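Local coordinates for protein N2152 (Neocallimastix frontalis, PDB 5U22) that probably hydrolyses rare arabinose-containing glycosides as a family 39 glycoside hydrolase, with a TIM-barrel catalytic domain joined to a beta sandwich, at residues 140-145 with 176-181; 66-71 with 100-105. One frame throughout, in Å; residues are numbered along the deposited sequence.

Contact 1 (140-145 with 176-181)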
loop_
_atom_site.group_PDB
_atom_site.type_symbol
_atom_site.label_atom_id
_atom_site.label_comp_id
_atom_site.label_asym_id
_atom_site.label_seq_id
_atom_site.Cartn_x
_atom_site.Cartn_y
_atom_site.Cartn_z
ATOM N N TYR A 140 11.083 -6.262 5.954
ATOM C CA TYR A 140 11.264 -5.163 5.016
ATOM C C TYR A 140 12.282 -4.154 5.523
ATOM O O TYR A 140 13.013 -3.551 4.725
ATOM C CB TYR A 140 9.915 -4.487 4.808
ATOM C CG TYR A 140 9.800 -3.463 3.702
ATOM C CD1 TYR A 140 10.090 -3.783 2.380
ATOM C CD2 TYR A 140 9.332 -2.181 3.980
ATOM C CE1 TYR A 140 9.926 -2.834 1.367
ATOM C CE2 TYR A 140 9.167 -1.243 2.981
ATOM C CZ TYR A 140 9.472 -1.567 1.685
ATOM O OH TYR A 140 9.285 -0.615 0.705
ATOM N N GLY A 141 12.321 -3.952 6.829
ATOM C CA GLY A 141 13.267 -3.031 7.428
ATOM C C GLY A 141 12.859 -2.732 8.850
ATOM O O GLY A 141 11.790 -3.140 9.315
ATOM N N ASN A 142 13.753 -2.034 9.547
ATOM C CA ASN A 142 13.493 -1.507 10.884
ATOM C C ASN A 142 12.978 -0.077 10.772
ATOM O O ASN A 142 13.710 0.817 10.335
ATOM C CB ASN A 142 14.762 -1.511 11.744
ATOM C CG ASN A 142 15.278 -2.905 12.045
ATOM O OD1 ASN A 142 16.483 -3.174 11.954
ATOM N ND2 ASN A 142 14.379 -3.790 12.411
ATOM N N GLU A 143 11.742 0.148 11.198
ATOM C CA GLU A 143 11.126 1.467 11.155
ATOM C C GLU A 143 11.274 2.112 12.528
ATOM O O GLU A 143 10.783 1.574 13.524
ATOM C CB GLU A 143 9.658 1.347 10.745
ATOM C CG GLU A 143 8.949 2.672 10.542
ATOM C CD GLU A 143 7.471 2.496 10.230
ATOM O OE1 GLU A 143 6.946 1.365 10.386
ATOM O OE2 GLU A 143 6.837 3.494 9.830
ATOM N N ILE A 144 11.957 3.257 12.579
ATOM C CA ILE A 144 12.424 3.800 13.853
ATOM C C ILE A 144 11.268 4.342 14.691
ATOM O O ILE A 144 11.248 4.173 15.919
ATOM C CB ILE A 144 13.516 4.864 13.602
ATOM C CG1 ILE A 144 14.828 4.175 13.224
ATOM C CG2 ILE A 144 13.709 5.780 14.835
ATOM C CD1 ILE A 144 15.999 5.129 12.957
ATOM N N TRP A 145 10.287 4.985 14.060
ATOM C CA TRP A 145 9.229 5.652 14.809
ATOM C C TRP A 145 7.933 5.590 14.009
ATOM O O TRP A 145 7.843 4.901 12.989
ATOM C CB TRP A 145 9.635 7.094 15.135
ATOM C CG TRP A 145 8.867 7.687 16.292
ATOM C CD1 TRP A 145 7.959 8.715 16.241
ATOM C CD2 TRP A 145 8.937 7.280 17.659
ATOM N NE1 TRP A 145 7.463 8.974 17.501
ATOM C CE2 TRP A 145 8.059 8.116 18.392
ATOM C CE3 TRP A 145 9.666 6.303 18.345
ATOM C CZ2 TRP A 145 7.881 7.987 19.769
ATOM C CZ3 TRP A 145 9.499 6.184 19.725
ATOM C CH2 TRP A 145 8.611 7.026 20.421
ATOM N N PRO A 176 23.345 -4.257 10.892
ATOM C CA PRO A 176 23.881 -3.422 9.800
ATOM C C PRO A 176 23.310 -3.744 8.428
ATOM O O PRO A 176 23.293 -2.875 7.549
ATOM C CB PRO A 176 25.392 -3.708 9.865
ATOM C CG PRO A 176 25.493 -5.059 10.480
ATOM C CD PRO A 176 24.376 -5.119 11.490
ATOM N N ASN A 177 22.839 -4.966 8.210
ATOM C CA ASN A 177 22.357 -5.344 6.892
ATOM C C ASN A 177 20.863 -5.109 6.708
ATOM O O ASN A 177 20.329 -5.395 5.627
ATOM C CB ASN A 177 22.724 -6.800 6.638
ATOM C CG ASN A 177 24.212 -7.009 6.706
ATOM O OD1 ASN A 177 24.976 -6.228 6.130
ATOM N ND2 ASN A 177 24.638 -8.023 7.438
ATOM N N GLU A 178 20.184 -4.572 7.714
ATOM C CA GLU A 178 18.760 -4.323 7.591
ATOM C C GLU A 178 18.514 -2.901 7.102
ATOM O O GLU A 178 19.287 -1.982 7.386
ATOM C CB GLU A 178 18.058 -4.560 8.933
ATOM C CG GLU A 178 16.536 -4.516 8.865
ATOM C CD GLU A 178 15.961 -5.521 7.878
ATOM O OE1 GLU A 178 15.677 -6.671 8.295
ATOM O OE2 GLU A 178 15.795 -5.162 6.685
ATOM N N LYS A 179 17.437 -2.732 6.344
ATOM C CA LYS A 179 17.010 -1.404 5.932
ATOM C C LYS A 179 16.472 -0.621 7.121
ATOM O O LYS A 179 15.896 -1.187 8.053
ATOM C CB LYS A 179 15.929 -1.499 4.864
ATOM C CG LYS A 179 16.349 -2.299 3.640
ATOM C CD LYS A 179 17.180 -1.443 2.714
ATOM C CE LYS A 179 17.463 -2.156 1.401
ATOM N NZ LYS A 179 18.371 -3.304 1.602
ATOM N N ILE A 180 16.657 0.697 7.071
ATOM C CA ILE A 180 16.099 1.620 8.058
ATOM C C ILE A 180 15.033 2.467 7.374
ATOM O O ILE A 180 15.275 3.051 6.309
ATOM C CB ILE A 180 17.192 2.491 8.692
ATOM C CG1 ILE A 180 18.163 1.609 9.485
ATOM C CG2 ILE A 180 16.564 3.520 9.623
ATOM C CD1 ILE A 180 19.375 2.375 10.055
ATOM N N ILE A 181 13.857 2.552 7.997
ATOM C CA ILE A 181 12.657 3.108 7.379
ATOM C C ILE A 181 12.183 4.304 8.190
ATOM O O ILE A 181 12.074 4.221 9.416
ATOM C CB ILE A 181 11.535 2.056 7.309
ATOM C CG1 ILE A 181 11.952 0.857 6.465
ATOM C CG2 ILE A 181 10.235 2.674 6.766
ATOM C CD1 ILE A 181 11.002 -0.327 6.626
HETATM O O HOH W 1 10.435 5.848 11.193
#

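Contact 2 (66-71 with 100-105)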
loop_
_atom_site.group_PDB
_atom_site.type_symbol
_atom_site.label_atom_id
_atom_site.label_comp_id
_atom_site.label_asym_id
_atom_site.label_seq_id
_atom_site.Cartn_x
_atom_site.Cartn_y
_atom_site.Cartn_z
ATOM N N VAL A 66 4.056 -6.126 1.108
ATOM C CA VAL A 66 4.686 -5.818 2.388
ATOM C C VAL A 66 3.602 -5.495 3.403
ATOM O O VAL A 66 2.789 -4.589 3.174
ATOM C CB VAL A 66 5.674 -4.643 2.292
ATOM C CG1 VAL A 66 6.359 -4.451 3.628
ATOM C CG2 VAL A 66 6.701 -4.881 1.201
ATOM N N MET A 67 3.601 -6.221 4.528
ATOM C CA MET A 67 2.748 -5.883 5.659
ATOM C C MET A 67 3.506 -4.989 6.636
ATOM O O MET A 67 4.705 -4.744 6.485
ATOM C CB MET A 67 2.265 -7.148 6.376
ATOM C CG MET A 67 1.555 -8.136 5.481
ATOM S SD MET A 67 -0.004 -7.539 4.772
ATOM C CE MET A 67 -1.141 -7.652 6.154
ATOM N N ARG A 68 2.808 -4.523 7.675
ATOM C CA ARG A 68 3.429 -3.772 8.762
ATOM C C ARG A 68 2.923 -4.313 10.089
ATOM O O ARG A 68 1.735 -4.616 10.236
ATOM C CB ARG A 68 3.124 -2.272 8.641
ATOM C CG ARG A 68 3.863 -1.335 9.618
ATOM C CD ARG A 68 3.781 0.056 8.994
ATOM N NE ARG A 68 4.318 1.194 9.740
ATOM C CZ ARG A 68 3.563 2.110 10.352
ATOM N NH1 ARG A 68 2.239 1.982 10.393
ATOM N NH2 ARG A 68 4.136 3.149 10.943
ATOM N N ALA A 69 3.834 -4.457 11.045
ATOM C CA ALA A 69 3.488 -5.078 12.316
ATOM C C ALA A 69 4.353 -4.474 13.407
ATOM O O ALA A 69 5.457 -3.993 13.125
ATOM C CB ALA A 69 3.675 -6.606 12.266
ATOM N N PRO A 70 3.882 -4.488 14.655
ATOM C CA PRO A 70 4.678 -3.950 15.764
ATOM C C PRO A 70 5.858 -4.844 16.100
ATOM O O PRO A 70 5.768 -6.070 16.049
ATOM C CB PRO A 70 3.678 -3.924 16.926
ATOM C CG PRO A 70 2.707 -5.065 16.589
ATOM C CD PRO A 70 2.544 -4.935 15.092
ATOM N N ALA A 71 6.970 -4.213 16.502
ATOM C CA ALA A 71 8.144 -4.993 16.889
ATOM C C ALA A 71 7.860 -5.876 18.102
ATOM O O ALA A 71 8.430 -6.969 18.220
ATOM C CB ALA A 71 9.335 -4.063 17.167
ATOM N N THR A 100 7.143 -4.972 7.574
ATOM C CA THR A 100 7.836 -3.843 8.185
ATOM C C THR A 100 7.826 -3.993 9.703
ATOM O O THR A 100 6.784 -4.290 10.296
ATOM C CB THR A 100 7.135 -2.540 7.793
ATOM O OG1 THR A 100 7.142 -2.390 6.365
ATOM C CG2 THR A 100 7.798 -1.329 8.448
ATOM N N ILE A 101 8.979 -3.762 10.334
ATOM C CA ILE A 101 9.093 -3.758 11.794
ATOM C C ILE A 101 8.841 -2.349 12.323
ATOM O O ILE A 101 9.694 -1.469 12.187
ATOM C CB ILE A 101 10.471 -4.247 12.241
ATOM C CG1 ILE A 101 10.699 -5.678 11.762
ATOM C CG2 ILE A 101 10.591 -4.139 13.761
ATOM C CD1 ILE A 101 12.150 -6.122 11.792
ATOM N N GLU A 102 7.713 -2.148 13.000
ATOM C CA GLU A 102 7.382 -0.837 13.584
ATOM C C GLU A 102 7.909 -0.795 15.017
ATOM O O GLU A 102 7.250 -1.234 15.960
ATOM C CB GLU A 102 5.878 -0.593 13.536
ATOM C CG GLU A 102 5.463 0.841 13.940
ATOM C CD GLU A 102 3.968 0.961 14.243
ATOM O OE1 GLU A 102 3.316 -0.084 14.450
ATOM O OE2 GLU A 102 3.451 2.099 14.279
ATOM N N LEU A 103 9.118 -0.260 15.189
ATOM C CA LEU A 103 9.746 -0.278 16.509
ATOM C C LEU A 103 8.982 0.564 17.524
ATOM O O LEU A 103 9.027 0.261 18.721
ATOM C CB LEU A 103 11.194 0.218 16.408
ATOM C CG LEU A 103 12.168 -0.658 15.617
ATOM C CD1 LEU A 103 13.479 0.087 15.340
ATOM C CD2 LEU A 103 12.449 -1.930 16.391
ATOM N N ALA A 104 8.292 1.625 17.078
ATOM C CA ALA A 104 7.610 2.514 18.019
ATOM C C ALA A 104 6.644 1.752 18.911
ATOM O O ALA A 104 6.459 2.109 20.080
ATOM C CB ALA A 104 6.858 3.617 17.267
ATOM N N ASP A 105 6.029 0.692 18.395
ATOM C CA ASP A 105 4.980 0.038 19.170
ATOM C C ASP A 105 5.529 -0.858 20.277
ATOM O O ASP A 105 4.747 -1.505 20.984
ATOM C CB ASP A 105 4.046 -0.732 18.238
ATOM C CG ASP A 105 3.011 0.175 17.603
ATOM O OD1 ASP A 105 3.243 1.404 17.598
ATOM O OD2 ASP A 105 1.950 -0.315 17.155
#

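Contact 1 (140-145 with 176-181)
N142 with I180 and E143 with I181 pair strands 139-143 and 180-185, parallel neighbours in the sheet of the TIM barrel. The amide N of N142 gives a short bond of 2.7 Å to K179 O, with an N-H...O angle of 160°. In return I181 N reaches N142 O at 2.9 Å, approaching from above the carbonyl plane, 38° out of it. Beyond the strand end the link weakens: I144 N lies 3.3 Å from I181 O, a weak bond. A water bridges the same corner, accepting from W145 N at 3.0 Å and donating to I181 O at 2.9 Å. The chain between the two strands makes the crossover through helix 160-174, and the sheet accordingly has a helix-facing side and a barrel interior. On the helix side, I144 CD1 meets I180 CG2 at 3.7 Å beneath that helix. On the interior side, I181 lies against E143 and sends CD1 over the CA of G141, which has no side chain to block it, and obliquely onto the Y140 ring, 3.6 Å from CD2. The polar ends of these interior residues look elsewhere: Y140 OH binds D274, and the carboxylate of E143 is held by R68, S184 and N245. Near the start of strand 180-185, the E178 side chain bends at chi2 (57°), which lays its carboxylate beside the CA of G141 and lets OE2 accept K179 N at 3.0 Å on the anti side, while OE1 makes a salt bridge to K131. Alanine in place of E178 would remove the carboxylate and is likely to leave K131 without this counter-charge, K179 N without this acceptor and G141 less covered.

Contact 2 (66-71 with 100-105)
M67, A69 and A71 exchange backbone bonds with T100 and E102 as strands 66-70 and 100-102 run parallel, their axes 4.9 Å apart and inclined by 28°. T100 N donates to M67 O at 2.7 Å, A69 N to T100 O at 3.0 Å and E102 N to A69 O at 2.9 Å; past the strand, A71 N reaches E102 O from well above its carbonyl plane. R68, T100, P70 and E102 share one face. R68 leaves the backbone with CG anti to N (chi1 -172°) and stays extended to NE, an arrangement that carries its CG past T100 CB and brings one guanidinium face against the E102 carboxylate. There OE2 sits over that face, 3.6 Å from NH2: a salt bridge of charge alone, with no N-H aimed at the oxygen. The directed bonds of R68 go to E143, E246 and N146. Further along this side of the sheet P70 CB abuts D105 CB at 3.5 Å, while the D105 carboxylate is bound by Y45 and Y112. On the other side of the sheet A71 CB fits against I101 CG2 at 3.6 Å and L103 CD2, under helix 117-134. The side chain of R68 lies about 5 Å from a bound buffer molecule, BTB, and a charged network of this kind at the C-terminal strand ends is consistent with the sugar-binding mouth of a glycosidase (beta/alpha)8 barrel.

Both contacts pair successive parallel strands of one barrel sheet, and since strands 98-102 and 139-143 are themselves neighbours, the two form a continuous run of four strands. They meet directly: E143 OE1 of contact 1 and R68 NE of contact 2 form a salt bridge of 2.7 Å, and E143 N probably bonds to I101 O. Contact 2 is buried throughout and contributes R68, beside the bound BTB, and E102 to the charged interior, to which contact 1 adds E143. Contact 1 is mostly buried too, but it reaches the surface at K179, and its interior packing leans on I181. The salt bridge of E178, by contrast, sits away from the ligand, just before the N-terminal end of strand 180-185.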